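Local coordinates for protein chitinase (Paenibacillus sp. FPU-7, PDB 5GZT) that probably hydrolyses internal beta-1,4 linkages between N-acetylglucosamine units in chitin and chitodextrins, as a multidomain bacterial enzyme with two glycoside hydrolase family 18 domains, at residues B[524-534]-B[617-628]. Sequence-based numbering, arbitrary orientation.
With FMT (formic acid), chain G.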
loop_
_atom_site.group_PDB
_atom_site.type_symbol
_atom_site.label_atom_id
_atom_site.label_comp_id
_atom_site.label_asym_id
_atom_site.label_seq_id
_atom_site.Cartn_x
_atom_site.Cartn_y
_atom_site.Cartn_z
ATOM N N ALA B 524 15.865 5.165 0.547
ATOM C CA ALA B 524 14.888 4.748 -0.498
ATOM C C ALA B 524 13.819 3.839 0.079
ATOM O O ALA B 524 12.615 4.119 -0.085
ATOM C CB ALA B 524 15.603 4.088 -1.708
ATOM N N GLU B 525 14.304 2.816 0.795
ATOM C CA GLU B 525 13.613 1.858 1.654
ATOM C C GLU B 525 12.381 2.402 2.424
ATOM O O GLU B 525 11.476 1.664 2.812
ATOM C CB GLU B 525 14.639 1.350 2.716
ATOM C CG GLU B 525 14.387 -0.064 3.196
ATOM C CD GLU B 525 15.645 -0.728 3.710
ATOM O OE1 GLU B 525 15.879 -1.955 3.451
ATOM O OE2 GLU B 525 16.393 0.016 4.369
ATOM N N LYS B 526 12.446 3.668 2.759
ATOM C CA LYS B 526 11.459 4.281 3.632
ATOM C C LYS B 526 10.636 5.350 2.859
ATOM O O LYS B 526 9.969 6.236 3.493
ATOM C CB LYS B 526 12.176 4.934 4.841
ATOM C CG LYS B 526 12.701 3.946 5.879
ATOM C CD LYS B 526 13.209 4.609 7.150
ATOM C CE LYS B 526 13.239 3.553 8.294
ATOM N NZ LYS B 526 13.587 4.228 9.566
ATOM N N LEU B 527 10.721 5.336 1.516
ATOM C CA LEU B 527 9.991 6.343 0.728
ATOM C C LEU B 527 8.865 5.704 -0.039
ATOM O O LEU B 527 9.122 4.852 -0.932
ATOM C CB LEU B 527 10.896 7.048 -0.249
ATOM C CG LEU B 527 11.877 8.016 0.422
ATOM C CD1 LEU B 527 12.775 8.492 -0.700
ATOM C CD2 LEU B 527 11.203 9.194 1.096
ATOM N N MET B 528 7.638 6.123 0.263
ATOM C CA MET B 528 6.479 5.689 -0.525
ATOM C C MET B 528 6.181 6.833 -1.499
ATOM O O MET B 528 6.141 8.048 -1.162
ATOM C CB MET B 528 5.263 5.447 0.323
ATOM C CG MET B 528 5.348 4.309 1.291
ATOM S SD MET B 528 5.082 2.701 0.642
ATOM C CE MET B 528 3.318 2.715 0.301
ATOM N N VAL B 529 5.949 6.421 -2.722
ATOM C CA VAL B 529 5.603 7.364 -3.765
ATOM C C VAL B 529 4.089 7.560 -3.781
ATOM O O VAL B 529 3.347 6.560 -3.783
ATOM C CB VAL B 529 6.114 6.811 -5.097
ATOM C CG1 VAL B 529 5.460 7.501 -6.301
ATOM C CG2 VAL B 529 7.637 6.941 -5.102
ATOM N N GLY B 530 3.656 8.803 -3.906
ATOM C CA GLY B 530 2.209 9.116 -3.958
ATOM C C GLY B 530 1.590 9.224 -5.385
ATOM O O GLY B 530 2.207 9.734 -6.337
ATOM N N GLY B 531 0.373 8.729 -5.501
ATOM C CA GLY B 531 -0.442 8.892 -6.697
ATOM C C GLY B 531 -1.826 9.382 -6.285
ATOM O O GLY B 531 -2.187 9.341 -5.094
ATOM N N ALA B 532 -2.572 9.858 -7.259
ATOM C CA ALA B 532 -3.894 10.444 -7.024
ATOM C C ALA B 532 -4.990 9.839 -7.881
ATOM O O ALA B 532 -4.778 9.618 -9.090
ATOM C CB ALA B 532 -3.820 11.927 -7.270
ATOM N N PHE B 533 -6.190 9.674 -7.322
ATOM C CA PHE B 533 -7.338 9.165 -8.027
ATOM C C PHE B 533 -8.261 10.296 -8.341
ATOM O O PHE B 533 -9.530 10.123 -8.480
ATOM C CB PHE B 533 -8.050 8.053 -7.256
ATOM C CG PHE B 533 -7.265 6.747 -7.113
ATOM C CD1 PHE B 533 -5.965 6.573 -7.510
ATOM C CD2 PHE B 533 -7.925 5.641 -6.541
ATOM C CE1 PHE B 533 -5.315 5.377 -7.370
ATOM C CE2 PHE B 533 -7.272 4.434 -6.380
ATOM C CZ PHE B 533 -5.953 4.319 -6.743
ATOM N N TYR B 534 -7.646 11.471 -8.549
ATOM C CA TYR B 534 -8.360 12.667 -8.906
ATOM C C TYR B 534 -7.469 13.559 -9.760
ATOM O O TYR B 534 -6.242 13.292 -9.912
ATOM C CB TYR B 534 -8.890 13.373 -7.636
ATOM C CG TYR B 534 -7.750 13.978 -6.841
ATOM C CD1 TYR B 534 -7.018 13.222 -5.963
ATOM C CD2 TYR B 534 -7.339 15.281 -7.078
ATOM C CE1 TYR B 534 -5.872 13.762 -5.314
ATOM C CE2 TYR B 534 -6.236 15.829 -6.408
ATOM C CZ TYR B 534 -5.506 15.046 -5.531
ATOM O OH TYR B 534 -4.406 15.590 -4.927
ATOM N N LEU B 617 12.120 1.684 -3.979
ATOM C CA LEU B 617 11.324 2.418 -2.985
ATOM C C LEU B 617 10.399 1.483 -2.257
ATOM O O LEU B 617 10.265 0.288 -2.568
ATOM C CB LEU B 617 10.627 3.618 -3.686
ATOM C CG LEU B 617 11.557 4.491 -4.489
ATOM C CD1 LEU B 617 10.872 5.613 -5.270
ATOM C CD2 LEU B 617 12.566 5.125 -3.575
ATOM N N ALA B 618 9.793 2.013 -1.211
ATOM C CA ALA B 618 8.969 1.222 -0.261
ATOM C C ALA B 618 7.641 0.718 -0.856
ATOM O O ALA B 618 7.067 -0.347 -0.446
ATOM C CB ALA B 618 8.722 2.086 0.991
ATOM N N GLY B 619 7.143 1.485 -1.826
ATOM C CA GLY B 619 5.886 1.151 -2.449
ATOM C C GLY B 619 5.114 2.374 -2.964
ATOM O O GLY B 619 5.701 3.481 -3.147
ATOM N N PHE B 620 3.796 2.157 -3.140
ATOM C CA PHE B 620 2.881 3.048 -3.792
ATOM C C PHE B 620 1.783 3.449 -2.823
ATOM O O PHE B 620 1.052 2.605 -2.296
ATOM C CB PHE B 620 2.292 2.319 -5.017
ATOM C CG PHE B 620 1.778 3.253 -6.141
ATOM C CD1 PHE B 620 0.924 4.348 -5.876
ATOM C CD2 PHE B 620 2.023 2.965 -7.470
ATOM C CE1 PHE B 620 0.459 5.169 -6.901
ATOM C CE2 PHE B 620 1.543 3.787 -8.475
ATOM C CZ PHE B 620 0.747 4.879 -8.176
ATOM N N MET B 621 1.644 4.746 -2.572
ATOM C CA MET B 621 0.537 5.276 -1.728
ATOM C C MET B 621 -0.442 6.045 -2.651
ATOM O O MET B 621 0.016 6.672 -3.597
ATOM C CB MET B 621 1.066 6.273 -0.688
ATOM C CG MET B 621 -0.022 7.010 0.077
ATOM S SD MET B 621 -0.619 8.517 -0.660
ATOM C CE MET B 621 0.681 9.703 -0.256
ATOM N N TYR B 622 -1.742 6.019 -2.367
ATOM C CA TYR B 622 -2.684 6.833 -3.135
ATOM C C TYR B 622 -3.869 7.383 -2.358
ATOM O O TYR B 622 -4.343 6.736 -1.432
ATOM C CB TYR B 622 -3.156 6.031 -4.341
ATOM C CG TYR B 622 -3.747 4.639 -4.091
ATOM C CD1 TYR B 622 -5.025 4.450 -3.547
ATOM C CD2 TYR B 622 -3.057 3.533 -4.441
ATOM C CE1 TYR B 622 -5.562 3.126 -3.344
ATOM C CE2 TYR B 622 -3.587 2.262 -4.328
ATOM C CZ TYR B 622 -4.850 2.054 -3.757
ATOM O OH TYR B 622 -5.282 0.707 -3.678
ATOM N N TRP B 623 -4.268 8.603 -2.740
ATOM C CA TRP B 623 -5.400 9.315 -2.230
ATOM C C TRP B 623 -6.408 9.430 -3.362
ATOM O O TRP B 623 -6.053 10.017 -4.394
ATOM C CB TRP B 623 -5.001 10.748 -1.892
ATOM C CG TRP B 623 -6.174 11.526 -1.412
ATOM C CD1 TRP B 623 -7.028 12.297 -2.152
ATOM C CD2 TRP B 623 -6.635 11.587 -0.081
ATOM N NE1 TRP B 623 -7.992 12.821 -1.359
ATOM C CE2 TRP B 623 -7.798 12.397 -0.080
ATOM C CE3 TRP B 623 -6.198 11.048 1.109
ATOM C CZ2 TRP B 623 -8.533 12.645 1.073
ATOM C CZ3 TRP B 623 -6.954 11.305 2.287
ATOM C CH2 TRP B 623 -8.063 12.118 2.261
ATOM N N GLU B 624 -7.625 8.893 -3.250
ATOM C CA GLU B 624 -8.046 7.953 -2.232
ATOM C C GLU B 624 -8.943 6.901 -2.909
ATOM O O GLU B 624 -9.484 7.125 -4.006
ATOM C CB GLU B 624 -8.718 8.636 -1.008
ATOM C CG GLU B 624 -9.757 9.750 -1.251
ATOM C CD GLU B 624 -11.164 9.230 -1.472
ATOM O OE1 GLU B 624 -12.045 10.056 -1.472
ATOM O OE2 GLU B 624 -11.386 8.021 -1.703
ATOM N N TYR B 625 -9.014 5.742 -2.275
ATOM C CA TYR B 625 -9.535 4.501 -2.905
ATOM C C TYR B 625 -10.903 4.677 -3.533
ATOM O O TYR B 625 -11.141 4.097 -4.593
ATOM C CB TYR B 625 -9.526 3.353 -1.916
ATOM C CG TYR B 625 -9.949 1.996 -2.457
ATOM C CD1 TYR B 625 -9.040 1.130 -2.997
ATOM C CD2 TYR B 625 -11.302 1.583 -2.412
ATOM C CE1 TYR B 625 -9.426 -0.070 -3.569
ATOM C CE2 TYR B 625 -11.673 0.331 -2.886
ATOM C CZ TYR B 625 -10.748 -0.476 -3.473
ATOM O OH TYR B 625 -11.082 -1.717 -4.001
ATOM N N SER B 626 -11.767 5.482 -2.912
ATOM C CA SER B 626 -13.168 5.586 -3.394
ATOM C C SER B 626 -13.358 6.355 -4.702
ATOM O O SER B 626 -14.466 6.387 -5.274
ATOM C CB SER B 626 -14.061 6.208 -2.306
ATOM O OG SER B 626 -13.932 7.638 -2.150
ATOM N N GLN B 627 -12.302 7.034 -5.174
ATOM C CA GLN B 627 -12.376 7.830 -6.413
ATOM C C GLN B 627 -12.101 7.048 -7.664
ATOM O O GLN B 627 -12.212 7.590 -8.756
ATOM C CB GLN B 627 -11.345 8.966 -6.283
ATOM C CG GLN B 627 -11.608 9.941 -5.163
ATOM C CD GLN B 627 -10.424 10.881 -4.890
ATOM O OE1 GLN B 627 -9.216 10.567 -5.108
ATOM N NE2 GLN B 627 -10.742 12.013 -4.392
ATOM N N ASP B 628 -11.774 5.769 -7.516
ATOM C CA ASP B 628 -11.407 4.916 -8.643
ATOM C C ASP B 628 -12.647 4.570 -9.532
ATOM O O ASP B 628 -13.766 4.863 -9.206
ATOM C CB ASP B 628 -10.798 3.668 -8.064
ATOM C CG ASP B 628 -9.886 2.948 -8.955
ATOM O OD1 ASP B 628 -9.800 3.201 -10.202
ATOM O OD2 ASP B 628 -9.236 2.064 -8.351
HETATM C C FMT G . 12.446 2.123 12.181
HETATM O O1 FMT G . 12.228 2.849 13.168
HETATM O O2 FMT G . 13.582 2.159 11.450
#
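L617 reaches V529 through one branch, CD1 lying 3.5 Å from V529 CG2, while its other methyl, CD2, rests on A524 CB. A618 N donates to L527 O from above the carbonyl plane, and its methyl sits against E525 O. At G619, M528 SD comes within 3.4 Å of G619 N; a CB at G619 would crowd this sulfur, and the backbone angles also call for glycine. From here the strands run parallel: V529 N bonds to G619 O, M621 N to V529 O at 2.8 Å and nearly straight (174°), and G531 N to M621 O. F620 brings CE1 of its ring to 3.8 Å from G531 N, obliquely, where a CB on G531 would collide with it. This pairing closes the TIM barrel of family 18: strand 619-623, the last, lies between strands 527-532 and 264-284. Y622, its CG held between backbone N and carbonyl carbon (chi1 54°), offers one ring face to F533, whose CZ stands 3.3 Å above its centre in an offset stack with planes 21° apart. A serine in its place would probably leave the F533 ring without this stacking partner and freer to turn. The backbone O of W623 accepts from F533 N, and the indole edge of W623 meets Y534 CE1. After the cis peptide before E624, Q627 OE1 accepts a hydrogen bond from E624 N, and D628 CB packs against F533 CD2.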